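Local coordinates for aspartate aminotransferase, cytoplasmic (Schizosaccharomyces pombe 972h-, PDB 6JPK) that catalyses the pyridoxal 5'-phosphate-dependent transfer of the amino group between L-aspartate and 2-oxoglutarate, giving oxaloacetate and L-glutamate, and works as a homodimer, at the interface of chains A and B. Coordinates in Å, arbitrary orientation; residue numbers count along the deposited sequence, not the author numbering. Chains: chain A/B, Aspartate aminotransferase, cytoplasmic.

The interface of chains A and B. Residues chain A 70, 289, 291-294; chain B 109-110, 140, 263.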
# COMPACT_ATOMS: atom_id res chain seq x y z
N TYR A 70 1.84 0.81 -14.39
CA TYR A 70 2.33 1.48 -13.19
C TYR A 70 2.01 2.97 -13.23
O TYR A 70 2.11 3.61 -14.28
CB TYR A 70 3.85 1.32 -13.06
CG TYR A 70 4.36 -0.05 -12.64
CD1 TYR A 70 3.89 -0.68 -11.49
CD2 TYR A 70 5.34 -0.69 -13.39
CE1 TYR A 70 4.38 -1.95 -11.11
CE2 TYR A 70 5.84 -1.94 -13.02
CZ TYR A 70 5.37 -2.56 -11.88
OH TYR A 70 5.89 -3.80 -11.55
N ARG A 289 9.21 4.73 -2.49
CA ARG A 289 9.88 3.74 -3.33
C ARG A 289 10.22 2.48 -2.55
O ARG A 289 10.16 1.37 -3.10
CB ARG A 289 11.16 4.34 -3.94
CG ARG A 289 11.64 3.61 -5.21
CD ARG A 289 12.81 4.31 -5.93
NE ARG A 289 12.52 5.70 -6.30
CZ ARG A 289 13.22 6.75 -5.86
NH1 ARG A 289 14.27 6.57 -5.06
NH2 ARG A 289 12.89 7.99 -6.24
N THR A 291 8.78 1.28 0.28
CA THR A 291 7.67 0.63 0.97
C THR A 291 6.70 -0.03 0.00
O THR A 291 6.35 -1.20 0.19
CB THR A 291 6.89 1.65 1.84
OG1 THR A 291 6.56 2.80 1.05
CG2 THR A 291 7.69 2.08 3.08
N ILE A 292 6.24 0.69 -1.02
CA ILE A 292 5.17 0.17 -1.88
C ILE A 292 5.56 0.30 -3.34
O ILE A 292 4.88 -0.26 -4.21
CB ILE A 292 3.84 0.90 -1.62
CG1 ILE A 292 3.93 2.37 -2.03
CG2 ILE A 292 3.40 0.72 -0.14
CD1 ILE A 292 2.58 3.06 -2.13
N SER A 293 6.62 1.06 -3.62
CA SER A 293 7.10 1.37 -4.97
C SER A 293 6.21 2.41 -5.66
O SER A 293 6.70 3.47 -6.08
CB SER A 293 7.20 0.09 -5.80
OG SER A 293 7.98 0.28 -6.96
N ASN A 294 4.90 2.15 -5.78
CA ASN A 294 3.96 3.09 -6.36
C ASN A 294 2.55 2.70 -5.92
O ASN A 294 2.33 1.55 -5.49
CB ASN A 294 4.07 3.15 -7.90
CG ASN A 294 4.16 1.77 -8.56
OD1 ASN A 294 3.15 1.08 -8.72
ND2 ASN A 294 5.36 1.39 -8.96
N THR B 109 6.89 -5.35 -4.16
CA THR B 109 7.63 -4.45 -3.29
C THR B 109 7.08 -4.48 -1.87
O THR B 109 7.84 -4.61 -0.90
CB THR B 109 7.60 -3.03 -3.84
OG1 THR B 109 8.10 -3.01 -5.18
CG2 THR B 109 8.47 -2.13 -2.96
N GLY B 110 5.76 -4.35 -1.74
CA GLY B 110 5.14 -4.40 -0.42
C GLY B 110 5.34 -5.73 0.27
O GLY B 110 5.52 -5.77 1.49
N VAL B 140 16.29 -1.75 -5.41
CA VAL B 140 15.47 -1.54 -4.22
C VAL B 140 15.71 -2.62 -3.17
O VAL B 140 15.46 -2.39 -1.98
CB VAL B 140 13.99 -1.45 -4.66
CG1 VAL B 140 13.05 -1.38 -3.48
CG2 VAL B 140 13.80 -0.23 -5.56
N ARG B 263 -1.36 -3.13 -7.97
CA ARG B 263 -0.55 -3.46 -6.80
C ARG B 263 -1.00 -4.75 -6.12
O ARG B 263 -1.44 -4.73 -4.97
CB ARG B 263 -0.56 -2.31 -5.79
CG ARG B 263 -0.22 -0.94 -6.37
CD ARG B 263 0.95 -1.01 -7.34
NE ARG B 263 2.23 -1.13 -6.64
CZ ARG B 263 3.24 -1.90 -7.05
NH1 ARG B 263 3.12 -2.64 -8.14
NH2 ARG B 263 4.36 -1.94 -6.35
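In the active-site wall that both subunits share at the dimer interface, B:Arg263 meets the loop that follows helix 274-289 of chain A, and B:Thr109 and B:Gly110, in the first turn of helix 107-127, pack against the same loop. The guanidinium of B:Arg263 meets backbone carbonyls. Its NH2 donates a hydrogen bond to A:Ile292 O at 2.8 Å. The bond is nearly straight, 168° at the hydrogen, and the oxygen lies almost in the guanidinium plane. A second, weak bond runs from NE of B:Arg263 to A:Asn294 O at 2.9 Å. The NH2 bond, helped by this weaker one, probably limits rotation of the guanidinium. The arginine chain bends at chi2 and chi3 to bring the group there.

The A:Asn294 side chain crosses the arginine at about a right angle and sets OD1 above one guanidinium face, near the rim; the two planes are 41° apart. OD1 is 3.2 Å from B:Arg263 NE. The N-H of NE points elsewhere, so this is not a hydrogen bond. NH1 approaches the ring edge of A:Tyr70, 3.3 Å from CE1. The ring and guanidinium planes are steeply inclined, so the two groups do not stack.

A:Ser293 packs beside the arginine and against B:Thr109. Its CB lies 3.3 Å from the B:Thr109 hydroxyl oxygen OG1 and 3.5 Å from B:Arg263 NH2. The CG2 methyl of B:Thr109, anti to its backbone N, faces the A:Ile292-A:Ser293 peptide. Next along the helix, B:Gly110 brings its CA to 3.5 Å from A:Thr291 O. B:Val140 CG1 comes loosely near A:Arg289 O; A:Arg289 is poorly ordered, so this contact carries little weight.

In this family B:Arg263, B:Thr109 and the partner's A:Tyr70 bind the cofactor phosphate, and A:Arg289 binds the substrate's side-chain carboxylate. The patch joins the subunits where each active site draws on both chains, and the loop carbonyls probably position B:Arg263.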